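Local coordinates for beta-mannosidase (Trichoderma harzianum, PDB 4CVU), which probably hydrolyses terminal beta-linked mannose residues from the non-reducing ends of oligosaccharides, as a fungal beta-mannosidase of glycoside hydrolase family 2, at residues Q240-V254 / V346-I358. Numbering follows the deposited sequence.
Sequences QFNNFAPDQTAPWVV and VGFRTILFSSGNI. With NAG (2-acetamido-2-deoxy-beta-D-glucopyranose), chain F.
Trp252 and Phe348 both carry CG anti to the carbonyl carbon (chi1 -72° and -71°), which brings their rings together in a T-shaped pair. The edge of Phe348 meets one face of the indole, with CD2 of Phe348 3.6 Å from CD2 of Trp252. CB of Phe348 also lies over the six-membered ring, a CH-pi contact. CH2 of Trp252 reaches Arg349 N at 3.5 Å and Thr350 CG2 at 3.9 Å. A leucine in place of Trp252 would probably leave the Phe348 edge without its flat face and open a gap against the Thr350 methyl. CG2 of Thr350 lies alongside the Pro246 ring, 3.6 Å from its CG. Its OG1 accepts a nearly straight hydrogen bond from Gln248 NE2 at 3.1 Å, in the amide plane. Leu352 spreads its methyls, CD1 3.5 Å from Asn243 C and CD2 3.9 Å from Ala245 CB. One water links Gln240 NE2 to Ile351 N, while Gln240 OE1 accepts from Arg237 N. Another accepts from Ser355 N, near Asn243 O and Phe353 O. Ile235 of strand 227-237 touches the Trp252 and Phe348 side chains. The contact joins the immunoglobulin-like domain, at strand 252-261 and the loop before it, to strand 351-354, which pairs antiparallel with 374-377 at the entry to the family's (beta/alpha)8 barrel.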
ATOM      1  N   GLN A 240      25.297 -43.629 -29.089  1.00 47.72           N
ATOM      2  CA  GLN A 240      24.023 -42.938 -28.794  1.00 47.38           C
ATOM      3  C   GLN A 240      23.769 -41.809 -29.773  1.00 47.34           C
ATOM      4  O   GLN A 240      24.662 -41.017 -30.074  1.00 47.32           O
ATOM      5  CB  GLN A 240      24.001 -42.404 -27.346  1.00 46.91           C
ATOM      6  CG  GLN A 240      22.741 -41.619 -26.942  1.00 45.54           C
ATOM      7  CD  GLN A 240      22.710 -41.255 -25.460  1.00 47.03           C
ATOM      8  OE1 GLN A 240      23.636 -41.544 -24.688  1.00 44.99           O
ATOM      9  NE2 GLN A 240      21.595 -40.621 -25.040  1.00 46.37           N
ATOM     10  N   PHE A 241      22.531 -41.696 -30.213  1.00 48.54           N
ATOM     11  CA  PHE A 241      22.084 -40.543 -30.966  1.00 48.81           C
ATOM     12  C   PHE A 241      20.826 -39.888 -30.368  1.00 46.61           C
ATOM     13  O   PHE A 241      20.087 -40.520 -29.640  1.00 49.11           O
ATOM     14  CB  PHE A 241      21.819 -40.940 -32.413  1.00 52.17           C
ATOM     15  CG  PHE A 241      21.407 -39.785 -33.281  1.00 53.29           C
ATOM     16  CD1 PHE A 241      22.318 -38.806 -33.629  1.00 54.88           C
ATOM     17  CD2 PHE A 241      20.099 -39.640 -33.682  1.00 54.11           C
ATOM     18  CE1 PHE A 241      21.935 -37.741 -34.415  1.00 55.85           C
ATOM     19  CE2 PHE A 241      19.715 -38.571 -34.453  1.00 55.36           C
ATOM     20  CZ  PHE A 241      20.636 -37.627 -34.828  1.00 53.66           C
ATOM     21  N   ASN A 242      20.579 -38.641 -30.699  1.00 44.41           N
ATOM     22  CA  ASN A 242      19.420 -37.940 -30.192  1.00 43.12           C
ATOM     23  C   ASN A 242      18.114 -38.625 -30.552  1.00 42.47           C
ATOM     24  O   ASN A 242      17.924 -39.039 -31.671  1.00 41.80           O
ATOM     25  CB  ASN A 242      19.424 -36.514 -30.729  1.00 42.92           C
ATOM     26  CG  ASN A 242      20.791 -35.864 -30.645  1.00 44.28           C
ATOM     27  OD1 ASN A 242      21.708 -36.212 -31.370  1.00 44.20           O
ATOM     28  ND2 ASN A 242      20.921 -34.921 -29.775  1.00 42.34           N
ATOM     29  N   ASN A 243      17.218 -38.729 -29.583  1.00 42.37           N
ATOM     30  CA  ASN A 243      15.864 -39.216 -29.814  1.00 40.87           C
ATOM     31  C   ASN A 243      15.724 -40.744 -29.962  1.00 40.49           C
ATOM     32  O   ASN A 243      14.662 -41.248 -30.216  1.00 41.28           O
ATOM     33  CB  ASN A 243      15.226 -38.481 -31.002  1.00 40.59           C
ATOM     34  CG  ASN A 243      14.878 -37.031 -30.683  1.00 43.17           C
ATOM     35  OD1 ASN A 243      13.749 -36.750 -30.359  1.00 46.28           O
ATOM     36  ND2 ASN A 243      15.828 -36.146 -30.729  1.00 39.43           N
ATOM     37  N   PHE A 244      16.811 -41.484 -29.771  1.00 42.36           N
ATOM     38  CA  PHE A 244      16.800 -42.949 -29.850  1.00 41.97           C
ATOM     39  C   PHE A 244      17.349 -43.546 -28.541  1.00 43.17           C
ATOM     40  O   PHE A 244      18.296 -43.001 -27.933  1.00 41.35           O
ATOM     41  CB  PHE A 244      17.633 -43.435 -31.050  1.00 42.57           C
ATOM     42  CG  PHE A 244      17.018 -43.113 -32.381  1.00 41.38           C
ATOM     43  CD1 PHE A 244      17.277 -41.920 -32.994  1.00 42.53           C
ATOM     44  CD2 PHE A 244      16.168 -44.005 -33.007  1.00 42.81           C
ATOM     45  CE1 PHE A 244      16.714 -41.597 -34.220  1.00 43.81           C
ATOM     46  CE2 PHE A 244      15.587 -43.694 -34.226  1.00 43.48           C
ATOM     47  CZ  PHE A 244      15.847 -42.486 -34.832  1.00 43.09           C
ATOM     48  N   ALA A 245      16.716 -44.621 -28.082  1.00 42.76           N
ATOM     49  CA  ALA A 245      17.089 -45.252 -26.821  1.00 43.62           C
ATOM     50  C   ALA A 245      18.522 -45.786 -26.918  1.00 45.01           C
ATOM     51  O   ALA A 245      18.807 -46.549 -27.816  1.00 45.19           O
ATOM     52  CB  ALA A 245      16.146 -46.392 -26.526  1.00 44.62           C
ATOM     53  N   PRO A 246      19.430 -45.336 -26.029  1.00 45.12           N
ATOM     54  CA  PRO A 246      20.800 -45.822 -26.110  1.00 47.23           C
ATOM     55  C   PRO A 246      20.982 -47.240 -25.543  1.00 46.70           C
ATOM     56  O   PRO A 246      20.071 -47.809 -24.928  1.00 46.38           O
ATOM     57  CB  PRO A 246      21.586 -44.795 -25.286  1.00 47.67           C
ATOM     58  CG  PRO A 246      20.605 -44.195 -24.348  1.00 46.97           C
ATOM     59  CD  PRO A 246      19.299 -44.208 -25.084  1.00 46.74           C
ATOM     60  N   ASP A 247      22.160 -47.797 -25.787  1.00 49.66           N
ATOM     61  CA  ASP A 247      22.554 -49.113 -25.242  1.00 49.53           C
ATOM     62  C   ASP A 247      23.083 -48.930 -23.823  1.00 46.70           C
ATOM     63  O   ASP A 247      24.135 -48.293 -23.629  1.00 46.08           O
ATOM     64  CB  ASP A 247      23.632 -49.720 -26.147  1.00 51.11           C
ATOM     65  CG  ASP A 247      24.244 -50.997 -25.586  1.00 51.26           C
ATOM     66  OD1 ASP A 247      23.730 -51.593 -24.627  1.00 50.28           O
ATOM     67  OD2 ASP A 247      25.255 -51.405 -26.156  1.00 55.99           O
ATOM     68  N   GLN A 248      22.354 -49.480 -22.856  1.00 45.25           N
ATOM     69  CA  GLN A 248      22.680 -49.304 -21.441  1.00 46.35           C
ATOM     70  C   GLN A 248      23.907 -50.118 -20.989  1.00 49.83           C
ATOM     71  O   GLN A 248      24.442 -49.875 -19.902  1.00 50.70           O
ATOM     72  CB  GLN A 248      21.478 -49.669 -20.560  1.00 45.81           C
ATOM     73  CG  GLN A 248      20.223 -48.795 -20.786  1.00 45.70           C
ATOM     74  CD  GLN A 248      20.447 -47.322 -20.502  1.00 44.58           C
ATOM     75  OE1 GLN A 248      21.151 -46.949 -19.554  1.00 44.16           O
ATOM     76  NE2 GLN A 248      19.873 -46.478 -21.337  1.00 44.00           N
ATOM     77  N   THR A 249      24.347 -51.067 -21.819  1.00 50.23           N
ATOM     78  CA  THR A 249      25.502 -51.920 -21.508  1.00 51.67           C
ATOM     79  C   THR A 249      26.819 -51.360 -22.078  1.00 53.49           C
ATOM     80  O   THR A 249      27.871 -51.893 -21.813  1.00 55.50           O
ATOM     81  CB  THR A 249      25.330 -53.365 -22.057  1.00 50.59           C
ATOM     82  OG1 THR A 249      25.516 -53.363 -23.463  1.00 50.34           O
ATOM     83  CG2 THR A 249      23.966 -53.954 -21.732  1.00 48.75           C
ATOM     84  N   ALA A 250      26.744 -50.280 -22.853  1.00 53.22           N
ATOM     85  CA  ALA A 250      27.873 -49.739 -23.575  1.00 51.42           C
ATOM     86  C   ALA A 250      28.732 -48.812 -22.733  1.00 51.17           C
ATOM     87  O   ALA A 250      28.278 -48.296 -21.721  1.00 49.39           O
ATOM     88  CB  ALA A 250      27.390 -49.015 -24.825  1.00 50.85           C
ATOM     89  N   PRO A 251      29.991 -48.609 -23.148  1.00 51.68           N
ATOM     90  CA  PRO A 251      30.857 -47.673 -22.413  1.00 54.10           C
ATOM     91  C   PRO A 251      30.428 -46.195 -22.512  1.00 52.17           C
ATOM     92  O   PRO A 251      29.757 -45.794 -23.467  1.00 50.26           O
ATOM     93  CB  PRO A 251      32.247 -47.884 -23.048  1.00 54.65           C
ATOM     94  CG  PRO A 251      32.004 -48.583 -24.342  1.00 54.32           C
ATOM     95  CD  PRO A 251      30.712 -49.330 -24.214  1.00 53.08           C
ATOM     96  N   TRP A 252      30.827 -45.409 -21.522  1.00 52.09           N
ATOM     97  CA  TRP A 252      30.541 -43.965 -21.524  1.00 52.73           C
ATOM     98  C   TRP A 252      31.576 -43.247 -22.378  1.00 54.27           C
ATOM     99  O   TRP A 252      32.747 -43.596 -22.336  1.00 56.10           O
ATOM    100  CB  TRP A 252      30.565 -43.408 -20.099  1.00 51.51           C
ATOM    101  CG  TRP A 252      29.401 -43.829 -19.279  1.00 50.72           C
ATOM    102  CD1 TRP A 252      29.387 -44.768 -18.289  1.00 52.77           C
ATOM    103  CD2 TRP A 252      28.071 -43.321 -19.371  1.00 51.01           C
ATOM    104  NE1 TRP A 252      28.119 -44.876 -17.754  1.00 52.15           N
ATOM    105  CE2 TRP A 252      27.293 -44.006 -18.412  1.00 51.15           C
ATOM    106  CE3 TRP A 252      27.456 -42.358 -20.179  1.00 48.17           C
ATOM    107  CZ2 TRP A 252      25.935 -43.749 -18.234  1.00 51.20           C
ATOM    108  CZ3 TRP A 252      26.106 -42.110 -20.001  1.00 50.51           C
ATOM    109  CH2 TRP A 252      25.358 -42.800 -19.043  1.00 49.82           C
ATOM    110  N   VAL A 253      31.146 -42.283 -23.185  1.00 50.76           N
ATOM    111  CA  VAL A 253      32.073 -41.388 -23.850  1.00 49.30           C
ATOM    112  C   VAL A 253      31.897 -40.023 -23.208  1.00 50.93           C
ATOM    113  O   VAL A 253      30.761 -39.536 -23.087  1.00 51.20           O
ATOM    114  CB  VAL A 253      31.819 -41.275 -25.360  1.00 50.41           C
ATOM    115  CG1 VAL A 253      32.850 -40.345 -26.005  1.00 52.10           C
ATOM    116  CG2 VAL A 253      31.849 -42.642 -26.026  1.00 50.80           C
ATOM    117  N   VAL A 254      33.000 -39.451 -22.738  1.00 48.74           N
ATOM    118  CA  VAL A 254      33.050 -38.091 -22.235  1.00 47.54           C
ATOM    119  C   VAL A 254      33.709 -37.207 -23.287  1.00 49.92           C
ATOM    120  O   VAL A 254      34.877 -37.369 -23.578  1.00 50.54           O
ATOM    121  CB  VAL A 254      33.863 -38.017 -20.944  1.00 48.73           C
ATOM    122  CG1 VAL A 254      33.945 -36.581 -20.423  1.00 47.69           C
ATOM    123  CG2 VAL A 254      33.267 -38.949 -19.889  1.00 47.80           C
ATOM    124  N   VAL A 346      29.112 -32.646 -13.395  1.00 44.05           N
ATOM    125  CA  VAL A 346      28.393 -33.481 -14.364  1.00 44.27           C
ATOM    126  C   VAL A 346      27.772 -34.736 -13.749  1.00 42.93           C
ATOM    127  O   VAL A 346      28.069 -35.098 -12.632  1.00 43.06           O
ATOM    128  CB  VAL A 346      29.343 -33.894 -15.530  1.00 44.64           C
ATOM    129  CG1 VAL A 346      29.949 -32.658 -16.174  1.00 43.29           C
ATOM    130  CG2 VAL A 346      30.460 -34.822 -15.054  1.00 46.53           C
ATOM    131  N   GLY A 347      26.929 -35.415 -14.521  1.00 44.14           N
ATOM    132  CA  GLY A 347      26.365 -36.705 -14.130  1.00 43.67           C
ATOM    133  C   GLY A 347      26.442 -37.710 -15.267  1.00 46.04           C
ATOM    134  O   GLY A 347      26.478 -37.333 -16.453  1.00 45.48           O
ATOM    135  N   PHE A 348      26.489 -38.985 -14.901  1.00 46.13           N
ATOM    136  CA  PHE A 348      26.424 -40.075 -15.845  1.00 46.55           C
ATOM    137  C   PHE A 348      25.023 -40.620 -15.836  1.00 45.78           C
ATOM    138  O   PHE A 348      24.615 -41.275 -14.886  1.00 47.96           O
ATOM    139  CB  PHE A 348      27.439 -41.176 -15.486  1.00 47.51           C
ATOM    140  CG  PHE A 348      28.853 -40.776 -15.727  1.00 48.15           C
ATOM    141  CD1 PHE A 348      29.555 -40.058 -14.772  1.00 49.01           C
ATOM    142  CD2 PHE A 348      29.492 -41.113 -16.921  1.00 48.84           C
ATOM    143  CE1 PHE A 348      30.876 -39.689 -15.006  1.00 50.54           C
ATOM    144  CE2 PHE A 348      30.795 -40.741 -17.162  1.00 49.29           C
ATOM    145  CZ  PHE A 348      31.489 -40.030 -16.204  1.00 50.48           C
ATOM    146  N   ARG A 349      24.278 -40.283 -16.886  1.00 45.95           N
ATOM    147  CA  ARG A 349      22.957 -40.845 -17.114  0.50 44.43           C
ATOM    148  C   ARG A 349      22.497 -40.617 -18.532  1.00 42.98           C
ATOM    149  O   ARG A 349      23.036 -39.780 -19.246  1.00 44.28           O
ATOM    150  CB  ARG A 349      21.904 -40.283 -16.128  0.50 45.43           C
ATOM    151  CG  ARG A 349      21.939 -38.780 -15.895  0.50 45.83           C
ATOM    152  CD  ARG A 349      21.156 -37.987 -16.923  0.50 46.91           C
ATOM    153  NE  ARG A 349      22.001 -37.630 -18.047  0.50 48.33           N
ATOM    154  CZ  ARG A 349      21.843 -36.542 -18.791  0.50 48.63           C
ATOM    155  NH1 ARG A 349      20.882 -35.676 -18.527  0.50 46.71           N
ATOM    156  NH2 ARG A 349      22.676 -36.325 -19.801  0.50 48.07           N
ATOM    157  N   THR A 350      21.517 -41.405 -18.937  1.00 42.20           N
ATOM    158  CA  THR A 350      20.862 -41.222 -20.217  1.00 42.50           C
ATOM    159  C   THR A 350      19.466 -40.720 -19.935  1.00 41.10           C
ATOM    160  O   THR A 350      18.800 -41.211 -19.007  1.00 41.25           O
ATOM    161  CB  THR A 350      20.789 -42.521 -21.052  1.00 43.48           C
ATOM    162  OG1 THR A 350      19.982 -43.482 -20.388  1.00 42.16           O
ATOM    163  CG2 THR A 350      22.204 -43.074 -21.318  1.00 43.44           C
ATOM    164  N   ILE A 351      19.039 -39.718 -20.689  1.00 39.48           N
ATOM    165  CA  ILE A 351      17.661 -39.271 -20.661  1.00 38.82           C
ATOM    166  C   ILE A 351      17.124 -39.168 -22.068  1.00 38.83           C
ATOM    167  O   ILE A 351      17.646 -38.420 -22.882  1.00 40.34           O
ATOM    168  CB  ILE A 351      17.488 -37.952 -19.870  1.00 39.53           C
ATOM    169  CG1 ILE A 351      15.987 -37.559 -19.761  1.00 38.12           C
ATOM    170  CG2 ILE A 351      18.318 -36.821 -20.472  1.00 38.34           C
ATOM    171  CD1 ILE A 351      15.181 -38.449 -18.871  1.00 38.47           C
ATOM    172  N   LEU A 352      16.105 -39.981 -22.351  1.00 38.66           N
ATOM    173  CA  LEU A 352      15.468 -40.048 -23.642  1.00 38.01           C
ATOM    174  C   LEU A 352      14.098 -39.388 -23.605  1.00 38.96           C
ATOM    175  O   LEU A 352      13.304 -39.666 -22.681  1.00 38.28           O
ATOM    176  CB  LEU A 352      15.251 -41.517 -24.007  1.00 39.37           C
ATOM    177  CG  LEU A 352      14.503 -41.780 -25.330  1.00 39.46           C
ATOM    178  CD1 LEU A 352      15.340 -41.345 -26.516  1.00 40.34           C
ATOM    179  CD2 LEU A 352      14.171 -43.259 -25.431  1.00 39.51           C
ATOM    180  N   PHE A 353      13.817 -38.530 -24.577  1.00 37.20           N
ATOM    181  CA  PHE A 353      12.458 -38.118 -24.867  1.00 38.17           C
ATOM    182  C   PHE A 353      12.018 -38.931 -26.077  1.00 38.34           C
ATOM    183  O   PHE A 353      12.581 -38.800 -27.148  1.00 39.01           O
ATOM    184  CB  PHE A 353      12.321 -36.619 -25.145  1.00 38.05           C
ATOM    185  CG  PHE A 353      10.990 -36.244 -25.761  1.00 38.12           C
ATOM    186  CD1 PHE A 353       9.799 -36.477 -25.078  1.00 39.58           C
ATOM    187  CD2 PHE A 353      10.926 -35.663 -27.020  1.00 38.92           C
ATOM    188  CE1 PHE A 353       8.567 -36.160 -25.658  1.00 38.42           C
ATOM    189  CE2 PHE A 353       9.698 -35.355 -27.611  1.00 39.06           C
ATOM    190  CZ  PHE A 353       8.524 -35.581 -26.923  1.00 39.19           C
ATOM    191  N   SER A 354      10.985 -39.743 -25.887  1.00 39.14           N
ATOM    192  CA  SER A 354      10.536 -40.696 -26.891  1.00 39.63           C
ATOM    193  C   SER A 354       9.249 -40.203 -27.548  1.00 39.92           C
ATOM    194  O   SER A 354       8.216 -40.130 -26.883  1.00 38.92           O
ATOM    195  CB  SER A 354      10.308 -42.059 -26.222  1.00 39.91           C
ATOM    196  OG  SER A 354       9.857 -43.006 -27.180  1.00 41.20           O
ATOM    197  N   SER A 355       9.331 -39.851 -28.822  1.00 39.07           N
ATOM    198  CA  SER A 355       8.210 -39.337 -29.599  1.00 39.49           C
ATOM    199  C   SER A 355       7.960 -40.040 -30.943  1.00 39.51           C
ATOM    200  O   SER A 355       7.221 -39.528 -31.776  1.00 40.07           O
ATOM    201  CB  SER A 355       8.421 -37.848 -29.864  1.00 38.68           C
ATOM    202  OG  SER A 355       9.719 -37.614 -30.291  1.00 40.44           O
ATOM    203  N   GLY A 356       8.574 -41.191 -31.153  1.00 40.18           N
ATOM    204  CA  GLY A 356       8.455 -41.930 -32.411  1.00 40.43           C
ATOM    205  C   GLY A 356       7.271 -42.843 -32.343  1.00 41.81           C
ATOM    206  O   GLY A 356       6.517 -42.822 -31.340  1.00 40.19           O
ATOM    207  N   ASN A 357       7.105 -43.668 -33.384  1.00 42.64           N
ATOM    208  CA  ASN A 357       5.921 -44.519 -33.490  1.00 44.58           C
ATOM    209  C   ASN A 357       5.772 -45.511 -32.335  1.00 45.23           C
ATOM    210  O   ASN A 357       6.762 -46.025 -31.813  1.00 43.92           O
ATOM    211  CB  ASN A 357       5.945 -45.348 -34.777  1.00 46.30           C
ATOM    212  CG  ASN A 357       5.728 -44.537 -36.032  1.00 48.55           C
ATOM    213  OD1 ASN A 357       5.286 -43.397 -36.006  1.00 46.91           O
ATOM    214  ND2 ASN A 357       6.052 -45.147 -37.160  1.00 52.61           N
ATOM    215  N   ILE A 358       4.523 -45.816 -31.997  1.00 45.82           N
ATOM    216  CA  ILE A 358       4.208 -46.913 -31.110  1.00 46.51           C
ATOM    217  C   ILE A 358       4.556 -48.198 -31.853  1.00 47.09           C
ATOM    218  O   ILE A 358       4.022 -48.449 -32.914  1.00 47.61           O
ATOM    219  CB  ILE A 358       2.709 -46.906 -30.694  1.00 46.01           C
ATOM    220  CG1 ILE A 358       2.344 -45.623 -29.926  1.00 45.06           C
ATOM    221  CG2 ILE A 358       2.363 -48.115 -29.842  1.00 46.58           C
ATOM    222  CD1 ILE A 358       2.928 -45.529 -28.534  1.00 44.77           C
TER
HETATM  223  C1  NAG F1001       5.916 -44.552 -38.485  1.00 46.55           C
HETATM  224  C2  NAG F1001       6.953 -44.962 -39.550  1.00 51.54           C
HETATM  225  C3  NAG F1001       6.612 -44.405 -40.915  1.00 51.50           C
HETATM  226  C4  NAG F1001       5.188 -44.746 -41.266  1.00 52.17           C
HETATM  227  C5  NAG F1001       4.259 -44.242 -40.160  1.00 50.61           C
HETATM  228  C6  NAG F1001       2.803 -44.630 -40.414  1.00 48.92           C
HETATM  229  C7  NAG F1001       9.141 -45.359 -38.510  1.00 53.31           C
HETATM  230  C8  NAG F1001      10.511 -44.835 -38.138  1.00 51.53           C
HETATM  231  N2  NAG F1001       8.299 -44.552 -39.167  1.00 51.71           N
HETATM  232  O3  NAG F1001       7.483 -45.026 -41.823  1.00 55.84           O
HETATM  233  O4  NAG F1001       4.861 -44.153 -42.494  1.00 57.46           O
HETATM  234  O5  NAG F1001       4.643 -44.864 -38.972  1.00 47.48           O
HETATM  235  O6  NAG F1001       1.997 -43.935 -39.490  1.00 48.01           O
HETATM  236  O7  NAG F1001       8.828 -46.501 -38.204  1.00 55.86           O
HETATM  237  O   HOH W   1      20.985 -39.137 -22.479  1.00 38.30           O
HETATM  238  O   HOH W   2      12.228 -39.709 -29.747  1.00 39.68           O